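Side-chain contacts in LEOA (Escherichia coli, PDB 4AUR), which is a bacterial dynamin-like protein that probably binds and hydrolyses GTP, with a nucleotide-binding domain joined to a long helical stalk: residues A[308-313]-A[397-402]; A[390-395]-A[530-535]; A[434-439]-A[540-545]. One frame throughout, in Å; residues are numbered along the deposited sequence.

Overall arrangement
All three contacts sit in the dynamin-like helical region, where four helices, two long (275-343 and 368-408) and two shorter (430-447 and 530-544), run side by side. Contact 1 joins the first two, contact 2 joins helix 368-408 to helix 530-544, and contact 3 joins helix 430-447 to helix 530-544. The centres of contacts 1 and 2 lie about 10 Å apart, those of contacts 1 and 3 about 12 Å, and those of contacts 2 and 3 about 16 Å. Along the chain contact 1 closes before contact 3 opens, while contact 2 crosses both. L400 meets I437 and L542, and R309 bridges to D395, so one short length of bundle ties together segments far apart in sequence.

Contact 1: A[308-313]-A[397-402]; sequences HRFSND and TRQLSS
R309 and Q399 meet flat group against flat group. The Q399 amide lies over one face of the R309 guanidinium, the two planes only 22° apart, with Q399 NE2 3.4 Å from R309 NH2 and displaced toward the rim of the group. Both atoms are donors, so this is a stack and not a hydrogen bond. The arginine gets there by being straight: CG is anti to the backbone N (chi1 174°) and the chain stays extended to NE, carrying the guanidinium across the gap. Q399 is instead bent at chi2, and its chain crosses that of R309 at about a right angle.

Next to this stack, F310 meets Q399 with the edge of its ring, F310 CE1 being 3.8 Å from Q399 CB, which lies close to the ring plane. F310 CE2 touches L400 CD2 at 4.1 Å, an apolar contact that comes in obliquely to the ring.

One shell further out, a salt bridge from R309 NE to D395 fixes the guanidinium that the amide rests on. Q399 O accepts S402 OG at 2.8 Å, and K302 NZ as well. F310 also packs on I396, a second residue of the partner helix; V539 and L542 of helix 530-544 touch F310 and L400 respectively, and R441 of helix 430-447 covers L400.

The helix axes run almost exactly antiparallel, at 171°, and approach to 11.4 Å. This is the antiparallel pairing of helices 275-343 and 368-408 in the elongated helical bundle that forms the stalk of a dynamin-like protein.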
# COMPACT_ATOMS: atom_id res chain seq x y z
N HIS A 308 17.17 13.96 1.80
CA HIS A 308 18.58 13.67 1.56
C HIS A 308 18.98 14.18 0.19
O HIS A 308 20.00 14.82 0.04
CB HIS A 308 18.88 12.17 1.77
CG HIS A 308 18.72 11.74 3.21
ND1 HIS A 308 19.55 12.20 4.22
CD2 HIS A 308 17.79 10.96 3.81
CE1 HIS A 308 19.15 11.69 5.37
NE2 HIS A 308 18.09 10.94 5.15
N ARG A 309 18.14 13.93 -0.81
CA ARG A 309 18.29 14.54 -2.11
C ARG A 309 18.46 16.06 -2.06
O ARG A 309 19.23 16.61 -2.82
CB ARG A 309 17.10 14.18 -2.98
CG ARG A 309 17.06 14.85 -4.33
CD ARG A 309 15.98 14.23 -5.19
NE ARG A 309 15.93 14.84 -6.52
CZ ARG A 309 15.43 14.25 -7.61
NH1 ARG A 309 14.93 13.01 -7.55
NH2 ARG A 309 15.42 14.90 -8.78
N PHE A 310 17.76 16.75 -1.18
CA PHE A 310 17.88 18.20 -1.12
C PHE A 310 19.21 18.63 -0.53
O PHE A 310 19.73 19.66 -0.88
CB PHE A 310 16.75 18.85 -0.30
CG PHE A 310 15.36 18.61 -0.84
CD1 PHE A 310 15.14 18.32 -2.18
CD2 PHE A 310 14.26 18.69 -0.00
CE1 PHE A 310 13.85 18.12 -2.65
CE2 PHE A 310 12.98 18.49 -0.48
CZ PHE A 310 12.78 18.22 -1.80
N SER A 311 19.76 17.84 0.38
CA SER A 311 21.02 18.20 1.02
C SER A 311 22.18 17.89 0.09
O SER A 311 23.17 18.59 0.09
CB SER A 311 21.17 17.50 2.36
OG SER A 311 19.99 17.73 3.15
N ASN A 312 22.02 16.86 -0.73
CA ASN A 312 22.98 16.63 -1.81
C ASN A 312 23.04 17.74 -2.84
O ASN A 312 24.11 18.13 -3.23
CB ASN A 312 22.64 15.34 -2.54
CG ASN A 312 23.00 14.13 -1.73
OD1 ASN A 312 23.76 14.24 -0.74
ND2 ASN A 312 22.45 12.97 -2.11
N ASP A 313 21.88 18.18 -3.30
CA ASP A 313 21.74 19.31 -4.23
C ASP A 313 22.43 20.53 -3.73
O ASP A 313 23.10 21.23 -4.48
CB ASP A 313 20.27 19.68 -4.37
CG ASP A 313 19.51 18.68 -5.17
OD1 ASP A 313 20.17 17.77 -5.73
OD2 ASP A 313 18.26 18.80 -5.23
N THR A 397 11.71 22.37 -5.72
CA THR A 397 10.36 22.76 -6.06
C THR A 397 9.70 21.69 -6.90
O THR A 397 8.52 21.45 -6.77
CB THR A 397 10.39 24.15 -6.74
OG1 THR A 397 10.48 25.14 -5.71
CG2 THR A 397 9.18 24.43 -7.60
N ARG A 398 10.44 21.00 -7.74
CA ARG A 398 9.81 19.94 -8.52
C ARG A 398 9.36 18.75 -7.64
O ARG A 398 8.27 18.21 -7.83
CB ARG A 398 10.73 19.47 -9.65
CG ARG A 398 10.25 18.19 -10.31
CD ARG A 398 10.78 17.93 -11.71
NE ARG A 398 9.91 16.95 -12.37
CZ ARG A 398 10.02 16.57 -13.64
NH1 ARG A 398 10.98 17.07 -14.42
NH2 ARG A 398 9.17 15.68 -14.13
N GLN A 399 10.21 18.36 -6.70
CA GLN A 399 9.96 17.20 -5.85
C GLN A 399 8.86 17.44 -4.80
O GLN A 399 8.05 16.56 -4.53
CB GLN A 399 11.25 16.83 -5.13
CG GLN A 399 12.34 16.34 -6.04
CD GLN A 399 11.84 15.39 -7.09
OE1 GLN A 399 11.16 14.42 -6.81
NE2 GLN A 399 12.19 15.67 -8.33
N LEU A 400 8.86 18.62 -4.20
CA LEU A 400 7.79 19.03 -3.31
C LEU A 400 6.45 18.95 -4.01
O LEU A 400 5.44 18.57 -3.42
CB LEU A 400 7.99 20.47 -2.88
CG LEU A 400 9.15 20.69 -1.95
CD1 LEU A 400 9.16 22.14 -1.50
CD2 LEU A 400 9.06 19.75 -0.76
N SER A 401 6.44 19.33 -5.28
CA SER A 401 5.22 19.34 -6.03
C SER A 401 4.76 17.95 -6.37
O SER A 401 3.58 17.74 -6.57
CB SER A 401 5.38 20.19 -7.28
OG SER A 401 5.51 21.54 -6.89
N SER A 402 5.68 16.99 -6.45
CA SER A 402 5.25 15.63 -6.77
C SER A 402 4.78 14.89 -5.52
O SER A 402 4.08 13.90 -5.63
CB SER A 402 6.37 14.85 -7.47
OG SER A 402 7.48 14.78 -6.62

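Contact 2: A[390-395]-A[530-535]; sequences QRLSDD and PQIQQM
M535, modelled as selenomethionine, and L392 share the larger part of this buried interface, reaching toward each other tip to tip. M535 SE lies 3.9 Å from L392 CG, and L392 CD2 is the branch that continues to I532, touching I532 CG1 at 4.0 Å. A chi1 of 157° swings the branched end of L392 off its own helix toward helix 530-544, where its CG meets M535 and its CD2 meets I532, three residues earlier.

The selenium has a second partner in S393. It settles against the helix backbone there, M535 SE being 3.8 Å from S393 CA and 3.9 Å from S393 CB, so the selenoether rests on both L392 and the small serine beside it. M535 is extended as far as SE and turns at chi3, the final bend swinging CE aside from the axis of approach.

These two helices run nearly parallel, 24° apart with axes 10.4 Å from each other, and belong to the helical bundle of this dynamin-like protein. No hydrogen bond crosses between the segments, and the join is made by apolar packing.

Neighbouring helices close in around the same residues. L392 also packs on I314 and S317 of helix 275-343, and M535 on L447 of helix 430-447. S393 is the polar exception in this buried set: its hydroxyl turns from the selenium toward T448, with which S393 OG makes a hydrogen bond, while the CB carbon remains for the selenium.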
# COMPACT_ATOMS: atom_id res chain seq x y z
N GLN A 390 19.22 28.81 -8.94
CA GLN A 390 17.95 28.65 -9.57
C GLN A 390 17.67 27.21 -9.94
O GLN A 390 16.53 26.78 -9.87
CB GLN A 390 17.83 29.52 -10.81
CG GLN A 390 16.37 29.84 -11.15
CD GLN A 390 15.84 31.07 -10.43
OE1 GLN A 390 16.59 31.87 -9.86
NE2 GLN A 390 14.53 31.24 -10.47
N ARG A 391 18.68 26.47 -10.37
CA ARG A 391 18.50 25.05 -10.66
C ARG A 391 18.25 24.25 -9.40
O ARG A 391 17.59 23.22 -9.44
CB ARG A 391 19.70 24.48 -11.40
CG ARG A 391 19.63 24.71 -12.89
CD ARG A 391 20.80 24.10 -13.64
NE ARG A 391 21.86 25.09 -13.85
CZ ARG A 391 23.04 25.10 -13.23
NH1 ARG A 391 23.36 24.16 -12.32
NH2 ARG A 391 23.89 26.07 -13.52
N LEU A 392 18.78 24.71 -8.28
CA LEU A 392 18.55 24.05 -7.03
C LEU A 392 17.11 24.27 -6.58
O LEU A 392 16.46 23.34 -6.16
CB LEU A 392 19.56 24.54 -5.97
CG LEU A 392 19.21 24.41 -4.49
CD1 LEU A 392 19.01 22.96 -4.10
CD2 LEU A 392 20.33 25.04 -3.68
N SER A 393 16.63 25.51 -6.64
CA SER A 393 15.26 25.82 -6.30
C SER A 393 14.32 25.01 -7.16
O SER A 393 13.32 24.52 -6.68
CB SER A 393 14.99 27.31 -6.52
OG SER A 393 13.61 27.60 -6.62
N ASP A 394 14.64 24.85 -8.44
CA ASP A 394 13.77 24.10 -9.33
C ASP A 394 13.68 22.60 -9.02
O ASP A 394 12.68 21.95 -9.33
CB ASP A 394 14.15 24.34 -10.80
CG ASP A 394 13.81 25.76 -11.28
OD1 ASP A 394 13.19 26.54 -10.50
OD2 ASP A 394 14.15 26.10 -12.44
N ASP A 395 14.71 22.02 -8.41
CA ASP A 395 14.62 20.61 -8.09
C ASP A 395 13.87 20.41 -6.80
O ASP A 395 13.00 19.57 -6.71
CB ASP A 395 15.96 19.94 -7.97
CG ASP A 395 15.83 18.44 -7.94
OD1 ASP A 395 15.04 17.94 -8.76
OD2 ASP A 395 16.48 17.78 -7.11
N PRO A 530 23.14 33.98 -1.51
CA PRO A 530 22.55 33.82 -0.19
C PRO A 530 21.36 32.86 -0.13
O PRO A 530 21.14 32.23 0.94
CB PRO A 530 22.09 35.23 0.17
CG PRO A 530 22.05 35.99 -1.11
CD PRO A 530 23.16 35.39 -1.92
N GLN A 531 20.61 32.73 -1.22
CA GLN A 531 19.45 31.84 -1.19
C GLN A 531 19.78 30.36 -0.98
O GLN A 531 18.91 29.59 -0.58
CB GLN A 531 18.55 32.01 -2.40
CG GLN A 531 19.24 31.87 -3.73
CD GLN A 531 19.57 33.22 -4.33
OE1 GLN A 531 18.70 34.11 -4.39
NE2 GLN A 531 20.82 33.38 -4.76
N ILE A 532 21.01 29.94 -1.24
CA ILE A 532 21.39 28.56 -0.96
C ILE A 532 21.30 28.32 0.54
O ILE A 532 20.73 27.33 0.96
CB ILE A 532 22.77 28.18 -1.48
CG1 ILE A 532 22.78 28.18 -3.01
CG2 ILE A 532 23.15 26.78 -1.01
CD1 ILE A 532 24.15 28.33 -3.63
N GLN A 533 21.84 29.22 1.37
CA GLN A 533 21.74 29.02 2.81
C GLN A 533 20.26 29.11 3.23
O GLN A 533 19.76 28.31 4.03
CB GLN A 533 22.61 30.01 3.56
CG GLN A 533 22.39 30.00 5.08
CD GLN A 533 23.49 30.75 5.82
OE1 GLN A 533 23.25 31.78 6.46
NE2 GLN A 533 24.72 30.25 5.73
N GLN A 534 19.57 30.08 2.65
CA GLN A 534 18.18 30.29 2.98
C GLN A 534 17.33 29.05 2.68
O GLN A 534 16.57 28.62 3.52
CB GLN A 534 17.65 31.55 2.30
CG GLN A 534 18.19 32.82 2.95
CD GLN A 534 18.05 34.07 2.10
OE1 GLN A 534 17.47 34.06 1.00
NE2 GLN A 534 18.61 35.19 2.62
N MSE A 535 17.50 28.46 1.51
CA MSE A 535 16.82 27.22 1.17
C MSE A 535 17.24 26.07 2.06
O MSE A 535 16.47 25.17 2.28
CB MSE A 535 17.15 26.78 -0.25
CG MSE A 535 16.53 27.72 -1.27
SE MSE A 535 16.87 27.21 -3.16
CE MSE A 535 17.90 28.79 -3.70

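Contact 3: A[434-439]-A[540-545]; sequences KTTILA and TELAEK
T436 sets its methyl, not its hydroxyl, against segment 540-545. CG2 is the branch directed at L542 and K545, which lie three residues apart. L542 CD1 comes to 3.7 Å from T436 CG2, and K545 CD to 3.8 Å from T436 CG2; both chains cross obliquely to the threonine. T436 OG1 faces back along its own helix, with a weak hydrogen bond to the carbonyl of T432.

With chi1 at -164°, the L542 side chain brings CD1 over to the threonine, where L542 CD1 also lies 3.8 Å from T436 O. K545 uses its aliphatic part: the chain runs straight from CB to CE, and the last torsion turns NZ aside, so the contact is hydrocarbon on methyl.

I437 turns the other way. Its CB points away from L542, and the side chain packs on F299 and S403. L542 also packs on M307 of helix 275-343. Helices 430-447 and 530-544 thus meet through a partly buried apolar seam, the kind of side-by-side packing found in a helical bundle such as the dynamin-like stalk.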
# COMPACT_ATOMS: atom_id res chain seq x y z
N LYS A 434 0.02 17.79 3.13
CA LYS A 434 0.16 18.59 1.93
C LYS A 434 0.50 20.03 2.33
O LYS A 434 1.40 20.61 1.77
CB LYS A 434 -1.13 18.53 1.13
CG LYS A 434 -1.00 19.05 -0.29
CD LYS A 434 -2.09 18.50 -1.21
CE LYS A 434 -3.37 19.32 -1.15
NZ LYS A 434 -4.22 19.13 -2.37
N THR A 435 -0.19 20.58 3.32
CA THR A 435 -0.02 21.98 3.71
C THR A 435 1.41 22.36 4.08
O THR A 435 1.88 23.46 3.79
CB THR A 435 -0.87 22.29 4.95
OG1 THR A 435 -2.20 21.84 4.72
CG2 THR A 435 -0.89 23.78 5.24
N THR A 436 2.05 21.45 4.77
CA THR A 436 3.35 21.67 5.32
C THR A 436 4.35 21.72 4.17
O THR A 436 5.22 22.58 4.11
CB THR A 436 3.62 20.54 6.31
OG1 THR A 436 2.79 20.77 7.44
CG2 THR A 436 5.05 20.51 6.77
N ILE A 437 4.19 20.79 3.25
CA ILE A 437 4.88 20.80 1.98
C ILE A 437 4.68 22.14 1.22
O ILE A 437 5.65 22.83 0.92
CB ILE A 437 4.45 19.56 1.16
CG1 ILE A 437 5.12 18.32 1.73
CG2 ILE A 437 4.84 19.67 -0.29
CD1 ILE A 437 4.62 17.05 1.14
N LEU A 438 3.44 22.54 0.95
CA LEU A 438 3.17 23.74 0.14
C LEU A 438 3.61 25.06 0.76
O LEU A 438 3.86 26.01 0.05
CB LEU A 438 1.69 23.87 -0.18
CG LEU A 438 0.99 22.73 -0.93
CD1 LEU A 438 -0.20 23.31 -1.67
CD2 LEU A 438 1.91 22.01 -1.90
N ALA A 439 3.66 25.15 2.08
CA ALA A 439 4.23 26.32 2.70
C ALA A 439 5.75 26.28 2.58
O ALA A 439 6.40 27.31 2.59
CB ALA A 439 3.82 26.39 4.16
N THR A 540 15.81 22.26 6.19
CA THR A 540 16.12 21.78 7.52
C THR A 540 14.88 21.78 8.38
O THR A 540 14.75 20.93 9.22
CB THR A 540 17.17 22.67 8.21
OG1 THR A 540 18.45 22.49 7.58
CG2 THR A 540 17.30 22.34 9.68
N GLU A 541 14.01 22.77 8.20
CA GLU A 541 12.78 22.89 9.00
C GLU A 541 11.78 21.85 8.56
O GLU A 541 11.18 21.16 9.37
CB GLU A 541 12.14 24.26 8.84
CG GLU A 541 12.79 25.38 9.64
CD GLU A 541 11.93 26.64 9.67
OE1 GLU A 541 11.80 27.32 8.63
OE2 GLU A 541 11.37 26.96 10.75
N LEU A 542 11.60 21.74 7.26
CA LEU A 542 10.73 20.71 6.74
C LEU A 542 11.09 19.30 7.24
O LEU A 542 10.21 18.44 7.37
CB LEU A 542 10.76 20.74 5.22
CG LEU A 542 9.62 19.98 4.58
CD1 LEU A 542 8.30 20.60 4.98
CD2 LEU A 542 9.77 20.03 3.08
N ALA A 543 12.37 19.07 7.51
CA ALA A 543 12.81 17.77 7.99
C ALA A 543 12.23 17.52 9.36
O ALA A 543 11.72 16.44 9.63
CB ALA A 543 14.33 17.71 8.05
N GLU A 544 12.29 18.53 10.22
CA GLU A 544 11.83 18.43 11.60
C GLU A 544 10.33 18.18 11.70
O GLU A 544 9.90 17.44 12.54
CB GLU A 544 12.18 19.71 12.36
CG GLU A 544 13.67 19.94 12.56
CD GLU A 544 13.99 21.26 13.27
OE1 GLU A 544 13.25 22.27 13.08
OE2 GLU A 544 15.01 21.30 14.00
N LYS A 545 9.56 18.82 10.83
CA LYS A 545 8.10 18.71 10.82
C LYS A 545 7.64 17.36 10.29
O LYS A 545 6.45 17.03 10.34
CB LYS A 545 7.51 19.80 9.93
CG LYS A 545 7.81 21.22 10.38
CD LYS A 545 6.98 22.21 9.57
CE LYS A 545 6.97 23.59 10.23
NZ LYS A 545 8.36 24.13 10.40